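Local coordinates for protein nonaheme cytochrome C (Desulfovibrio desulfuricans, PDB 1DUW) that carries electrons through nine covalently bound c-type hemes and probably serves as a periplasmic partner in hydrogenase-linked electron transport, at residues N72-T75 and L76-M80; H131-T134 and S135-P139. All blocks are in the same frame, centred on the assembly; numbering follows the deposited sequence.

Followed from the N terminus, the chain reaches contact 1 first, where the loop after helix 37-43 turns into the short helix 76-81, and it closes there before contact 2 begins. Contact 2 comes later, in the loop from helix 124-130 to helix 139-146. Each is local, a turn or cap within one continuous run, so the two neither nest nor cross. Their centres lie about 23 Å apart and their nearest atoms about 7 Å, without touching. The heme bound by H131 joins them: its iron takes H131 on one side and H81, the last residue of helix 76-81, as the other axial ligand.

Contact 1: N72-T75 and L76-M80; sequences NFVT and LDRAM. With HEC (heme c), chain B.
T75 caps the N-terminal end of helix 76-81. OG1 accepts the amide N-H of R78, with N and OG1 3.1 Å apart, and the first torsion (chi1 66°), which sets OG1 between its own N and carbonyl carbon, turns the hydroxyl over that amide. One residue on, the carbonyl O of T75 accepts from A79 N at 2.7 Å. Threonine suits the place because its short, branched side chain supplies the hydroxyl without reaching beyond the first turn. A water bridges this hydroxyl to D77 OD2, lying 2.7 Å from T75 OG1 and donating to the carboxylate. The other oxygen of D77, OD1, is hydrogen-bonded to ND1 of H81, an axial ligand of the heme that H131 also binds. V74 O accepts a hydrogen bond from ND1 of H63, an axial ligand of the heme beside this segment.

Apolar packing is slight: V74 CG1 rests 3.7 Å from R78 CG, and the two side chains meet at a slant, while V74 CG2 approaches that neighbouring heme at its meso carbon CHA. A79 is small enough to bring CB within 3.8 Å of CHB of the same heme.

The charged contact belongs to R78. Its chain bends at chi2 and sets one edge of the guanidinium against a propionate, where NE (2.9 Å) and NH2 both donate to O2A; NH1 turns to N84. R88 also bonds to this heme. Two arginines beside the heme would probably stabilise ionised propionates, and could thereby influence its potential.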
loop_
_atom_site.group_PDB
_atom_site.type_symbol
_atom_site.label_atom_id
_atom_site.label_comp_id
_atom_site.label_asym_id
_atom_site.label_seq_id
_atom_site.Cartn_x
_atom_site.Cartn_y
_atom_site.Cartn_z
ATOM N N ASN A 72 19.322 12.618 15.102
ATOM C CA ASN A 72 20.280 12.808 14.018
ATOM C C ASN A 72 19.640 13.722 12.971
ATOM O O ASN A 72 19.964 13.647 11.792
ATOM C CB ASN A 72 20.661 11.482 13.383
ATOM C CG ASN A 72 22.137 11.184 13.380
ATOM O OD1 ASN A 72 22.683 10.771 14.405
ATOM N ND2 ASN A 72 22.735 11.390 12.210
ATOM N N PHE A 73 18.725 14.556 13.440
ATOM C CA PHE A 73 18.016 15.501 12.583
ATOM C C PHE A 73 17.118 14.804 11.568
ATOM O O PHE A 73 16.665 15.437 10.609
ATOM C CB PHE A 73 19.038 16.449 11.929
ATOM C CG PHE A 73 19.618 17.323 13.049
ATOM C CD1 PHE A 73 20.829 16.999 13.638
ATOM C CD2 PHE A 73 18.925 18.437 13.484
ATOM C CE1 PHE A 73 21.355 17.771 14.662
ATOM C CE2 PHE A 73 19.441 19.216 14.508
ATOM C CZ PHE A 73 20.654 18.884 15.094
ATOM N N VAL A 74 16.865 13.516 11.832
ATOM C CA VAL A 74 15.955 12.737 10.996
ATOM C C VAL A 74 14.560 13.205 11.393
ATOM O O VAL A 74 14.106 13.009 12.527
ATOM C CB VAL A 74 16.089 11.220 11.155
ATOM C CG1 VAL A 74 14.976 10.493 10.408
ATOM C CG2 VAL A 74 17.447 10.748 10.637
ATOM N N THR A 75 13.853 13.877 10.481
ATOM C CA THR A 75 12.545 14.366 10.894
ATOM C C THR A 75 11.470 13.298 11.040
ATOM O O THR A 75 11.618 12.159 10.623
ATOM C CB THR A 75 12.042 15.363 9.825
ATOM O OG1 THR A 75 11.824 14.617 8.618
ATOM C CG2 THR A 75 13.094 16.416 9.534
ATOM N N LEU A 76 10.353 13.701 11.631
ATOM C CA LEU A 76 9.162 12.877 11.833
ATOM C C LEU A 76 8.677 12.418 10.463
ATOM O O LEU A 76 8.319 11.268 10.245
ATOM C CB LEU A 76 8.100 13.644 12.612
ATOM C CG LEU A 76 6.745 12.994 12.843
ATOM C CD1 LEU A 76 6.860 11.766 13.743
ATOM C CD2 LEU A 76 5.774 13.988 13.465
ATOM N N ASP A 77 8.693 13.356 9.505
ATOM C CA ASP A 77 8.294 13.008 8.142
ATOM C C ASP A 77 9.161 11.888 7.607
ATOM O O ASP A 77 8.749 10.869 7.060
ATOM C CB ASP A 77 8.403 14.286 7.303
ATOM C CG ASP A 77 8.492 14.054 5.823
ATOM O OD1 ASP A 77 7.811 13.145 5.304
ATOM O OD2 ASP A 77 9.256 14.779 5.150
ATOM N N ARG A 78 10.478 12.021 7.750
ATOM C CA ARG A 78 11.377 10.974 7.277
ATOM C C ARG A 78 11.200 9.695 8.092
ATOM O O ARG A 78 11.077 8.582 7.568
ATOM C CB ARG A 78 12.821 11.472 7.372
ATOM C CG ARG A 78 13.881 10.495 6.896
ATOM C CD ARG A 78 13.772 10.268 5.389
ATOM N NE ARG A 78 14.716 9.243 4.963
ATOM C CZ ARG A 78 14.800 8.670 3.776
ATOM N NH1 ARG A 78 13.971 9.020 2.809
ATOM N NH2 ARG A 78 15.715 7.742 3.536
ATOM N N ALA A 79 11.177 9.815 9.419
ATOM C CA ALA A 79 11.029 8.588 10.227
ATOM C C ALA A 79 9.752 7.829 9.917
ATOM O O ALA A 79 9.710 6.600 10.042
ATOM C CB ALA A 79 11.131 8.968 11.700
ATOM N N MET A 80 8.662 8.495 9.507
ATOM C CA MET A 80 7.431 7.770 9.220
ATOM C C MET A 80 7.224 7.393 7.766
ATOM O O MET A 80 6.453 6.466 7.477
ATOM C CB MET A 80 6.219 8.615 9.647
ATOM C CG MET A 80 6.322 9.142 11.064
ATOM S SD MET A 80 5.971 7.853 12.278
ATOM C CE MET A 80 7.609 7.597 12.954
HETATM FE FE HEC B . 14.652 6.657 14.623
HETATM C CHA HEC B . 16.961 7.205 12.106
HETATM C CHB HEC B . 12.417 5.433 12.349
HETATM C CHC HEC B . 12.350 6.214 17.145
HETATM C CHD HEC B . 16.885 7.995 16.921
HETATM N NA HEC B . 14.688 6.387 12.627
HETATM C C1A HEC B . 15.735 6.660 11.791
HETATM C C2A HEC B . 15.334 6.274 10.461
HETATM C C3A HEC B . 14.053 5.781 10.538
HETATM C C4A HEC B . 13.644 5.855 11.913
HETATM C CMA HEC B . 13.118 5.374 9.427
HETATM C CAA HEC B . 16.322 6.107 9.304
HETATM C CBA HEC B . 16.289 7.287 8.353
HETATM C CGA HEC B . 17.143 7.085 7.125
HETATM O O1A HEC B . 18.113 6.298 7.140
HETATM O O2A HEC B . 16.993 7.948 6.227
HETATM N NB HEC B . 12.759 5.971 14.727
HETATM C C1B HEC B . 12.040 5.501 13.665
HETATM C C2B HEC B . 10.749 5.070 14.143
HETATM C C3B HEC B . 10.715 5.286 15.497
HETATM C C4B HEC B . 12.000 5.856 15.861
HETATM C CMB HEC B . 9.611 4.665 13.238
HETATM C CAB HEC B . 9.647 4.887 16.488
HETATM C CBB HEC B . 9.105 3.469 16.352
HETATM N NC HEC B . 14.627 7.038 16.611
HETATM C C1C HEC B . 13.576 6.753 17.440
HETATM C C2C HEC B . 13.971 7.145 18.780
HETATM C C3C HEC B . 15.238 7.653 18.717
HETATM C C4C HEC B . 15.612 7.660 17.319
HETATM C CMC HEC B . 13.131 6.903 19.998
HETATM C CAC HEC B . 15.954 8.504 19.741
HETATM C CBC HEC B . 16.394 7.756 20.989
HETATM N ND HEC B . 16.522 7.440 14.528
HETATM C C1D HEC B . 17.240 7.884 15.601
HETATM C C2D HEC B . 18.588 8.145 15.153
HETATM C C3D HEC B . 18.611 7.916 13.806
HETATM C C4D HEC B . 17.336 7.346 13.428
HETATM C CMD HEC B . 19.654 8.717 16.056
HETATM C CAD HEC B . 19.842 7.757 12.920
HETATM C CBD HEC B . 20.610 6.470 13.214
HETATM C CGD HEC B . 21.498 6.069 12.047
HETATM O O1D HEC B . 21.636 6.921 11.138
HETATM O O2D HEC B . 21.569 4.841 11.792
HETATM O O HOH W 1 11.232 16.146 6.458
#

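Contact 2: H131-T134 and S135-P139; sequences HNVT and SSMTP. With HEC (heme c), chain C.
T134 and M137 are the ends of a type I beta turn, closed by M137 N donating to T134 O at 3.1 Å. A second bond braces the turn from the side chain: S136 N gives its hydrogen to T134 OG1 at 3.1 Å, with an N-H...O angle of 165°. The hydroxyl can reach because it stands opposite the backbone N (chi1 172°), beside the carbonyl carbon, and leans forward along the chain toward that amide, so this threonine accepts through both its hydroxyl and its carbonyl. S136 OG lies 3.2 Å from T134 OG1, but its firm partner is E161 on helix 152-165. Small serines fit the two middle positions, which lie at the surface.

The side chain bond from residue i to the amide of i+2, here within a beta turn, makes T134 to S136 an ST turn. The loop crosses from helix 124-130 to helix 139-146, where T138 supplies the N-cap by bonding to Q141 N.

Apolar contact is made between V133 and M137, whose side chains cross at about a right angle. The flexible thioether suits this place, for the bend at chi3 (62°) lets SD and CE of M137 both lie 4.0 Å from V133 CG1. Helix 152-165 packs against both, through T162 and L158 respectively.

Metal binding occupies the other end of the loop. H131 NE2 coordinates the heme iron at 2.2 Å, completing bis-histidine ligation with H81. Its ND1 donates to the carbonyl of K31, which helps hold the rotation of the imidazole and probably makes NE2 a stronger donor to iron.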
loop_
_atom_site.group_PDB
_atom_site.type_symbol
_atom_site.label_atom_id
_atom_site.label_comp_id
_atom_site.label_asym_id
_atom_site.label_seq_id
_atom_site.Cartn_x
_atom_site.Cartn_y
_atom_site.Cartn_z
ATOM N N HIS A 131 -3.396 8.536 8.125
ATOM C CA HIS A 131 -3.840 9.784 8.743
ATOM C C HIS A 131 -5.336 9.719 8.910
ATOM O O HIS A 131 -6.069 10.345 8.153
ATOM C CB HIS A 131 -3.462 10.948 7.817
ATOM C CG HIS A 131 -1.987 11.152 7.922
ATOM N ND1 HIS A 131 -1.458 11.721 9.079
ATOM C CD2 HIS A 131 -0.952 10.865 7.107
ATOM C CE1 HIS A 131 -0.147 11.792 8.951
ATOM N NE2 HIS A 131 0.162 11.287 7.782
ATOM N N ASN A 132 -5.751 8.914 9.874
ATOM C CA ASN A 132 -7.148 8.597 10.044
ATOM C C ASN A 132 -7.809 8.777 11.385
ATOM O O ASN A 132 -8.865 8.139 11.530
ATOM C CB ASN A 132 -7.197 7.067 9.707
ATOM C CG ASN A 132 -6.311 6.324 10.709
ATOM O OD1 ASN A 132 -5.774 6.882 11.674
ATOM N ND2 ASN A 132 -6.158 5.016 10.504
ATOM N N VAL A 133 -7.262 9.557 12.310
ATOM C CA VAL A 133 -7.916 9.654 13.617
ATOM C C VAL A 133 -9.376 10.077 13.469
ATOM O O VAL A 133 -9.707 10.920 12.639
ATOM C CB VAL A 133 -7.194 10.599 14.595
ATOM C CG1 VAL A 133 -7.351 12.060 14.199
ATOM C CG2 VAL A 133 -7.725 10.397 16.011
ATOM N N THR A 134 -10.192 9.440 14.293
ATOM C CA THR A 134 -11.620 9.670 14.354
ATOM C C THR A 134 -11.880 11.163 14.382
ATOM O O THR A 134 -11.131 11.930 14.993
ATOM C CB THR A 134 -12.246 9.016 15.604
ATOM O OG1 THR A 134 -13.617 9.410 15.756
ATOM C CG2 THR A 134 -11.528 9.488 16.864
ATOM N N SER A 135 -12.966 11.578 13.741
ATOM C CA SER A 135 -13.343 12.994 13.707
ATOM C C SER A 135 -13.858 13.437 15.070
ATOM O O SER A 135 -14.138 14.614 15.307
ATOM C CB SER A 135 -14.352 13.245 12.591
ATOM O OG SER A 135 -15.484 12.402 12.719
ATOM N N SER A 136 -13.974 12.513 16.021
ATOM C CA SER A 136 -14.382 12.835 17.378
ATOM C C SER A 136 -13.266 13.660 18.018
ATOM O O SER A 136 -13.530 14.380 18.985
ATOM C CB SER A 136 -14.676 11.581 18.202
ATOM O OG SER A 136 -15.733 10.847 17.606
ATOM N N MET A 137 -12.046 13.580 17.484
ATOM C CA MET A 137 -10.943 14.367 18.031
ATOM C C MET A 137 -11.231 15.867 17.881
ATOM O O MET A 137 -11.527 16.283 16.766
ATOM C CB MET A 137 -9.611 14.042 17.352
ATOM C CG MET A 137 -8.452 14.761 18.024
ATOM S SD MET A 137 -6.954 14.838 17.035
ATOM C CE MET A 137 -7.500 15.794 15.619
ATOM N N THR A 138 -11.156 16.637 18.955
ATOM C CA THR A 138 -11.420 18.068 18.968
ATOM C C THR A 138 -10.182 18.905 18.691
ATOM O O THR A 138 -9.078 18.364 18.791
ATOM C CB THR A 138 -11.972 18.521 20.342
ATOM O OG1 THR A 138 -10.936 18.373 21.322
ATOM C CG2 THR A 138 -13.155 17.676 20.781
ATOM N N PRO A 139 -10.328 20.187 18.360
ATOM C CA PRO A 139 -9.155 21.036 18.123
ATOM C C PRO A 139 -8.263 21.091 19.367
ATOM O O PRO A 139 -7.038 21.081 19.261
ATOM C CB PRO A 139 -9.728 22.433 17.866
ATOM C CG PRO A 139 -11.139 22.199 17.444
ATOM C CD PRO A 139 -11.572 20.947 18.155
HETATM FE FE HEC C . 2.217 10.878 7.017
HETATM C CHA HEC C . 3.528 12.415 9.823
HETATM C CHB HEC C . 2.241 13.893 5.336
HETATM C CHC HEC C . 0.979 9.330 4.144
HETATM C CHD HEC C . 2.271 7.887 8.643
HETATM N NA HEC C . 2.777 12.767 7.481
HETATM C C1A HEC C . 3.273 13.180 8.692
HETATM C C2A HEC C . 3.513 14.600 8.604
HETATM C C3A HEC C . 3.151 15.021 7.348
HETATM C C4A HEC C . 2.690 13.850 6.634
HETATM C CMA HEC C . 3.386 16.379 6.720
HETATM C CAA HEC C . 4.209 15.383 9.719
HETATM C CBA HEC C . 3.220 15.935 10.755
HETATM C CGA HEC C . 2.310 17.002 10.150
HETATM O O1A HEC C . 1.076 16.837 10.209
HETATM O O2A HEC C . 2.834 18.110 9.902
HETATM N NB HEC C . 1.723 11.467 5.140
HETATM C C1B HEC C . 1.807 12.767 4.689
HETATM C C2B HEC C . 1.336 12.800 3.322
HETATM C C3B HEC C . 0.973 11.529 2.967
HETATM C C4B HEC C . 1.226 10.682 4.126
HETATM C CMB HEC C . 1.139 14.111 2.576
HETATM C CAB HEC C . 0.361 11.021 1.685
HETATM C CBB HEC C . 1.145 11.406 0.428
HETATM N NC HEC C . 1.736 8.983 6.508
HETATM C C1C HEC C . 1.243 8.603 5.288
HETATM C C2C HEC C . 1.001 7.169 5.354
HETATM C C3C HEC C . 1.356 6.738 6.605
HETATM C C4C HEC C . 1.821 7.887 7.346
HETATM C CMC HEC C . 0.784 6.392 4.075
HETATM C CAC HEC C . 1.288 5.329 7.151
HETATM C CBC HEC C . 2.072 4.283 6.388
HETATM N ND HEC C . 2.783 10.262 8.854
HETATM C C1D HEC C . 2.263 9.070 9.372
HETATM C C2D HEC C . 2.613 9.080 10.776
HETATM C C3D HEC C . 3.006 10.348 11.107
HETATM C C4D HEC C . 3.022 11.131 9.896
HETATM C CMD HEC C . 2.571 7.882 11.676
HETATM C CAD HEC C . 3.302 10.880 12.505
HETATM C CBD HEC C . 2.051 11.229 13.303
HETATM C CGD HEC C . 1.350 12.456 12.738
HETATM O O1D HEC C . 1.856 13.572 12.941
HETATM O O2D HEC C . 0.262 12.332 12.161
#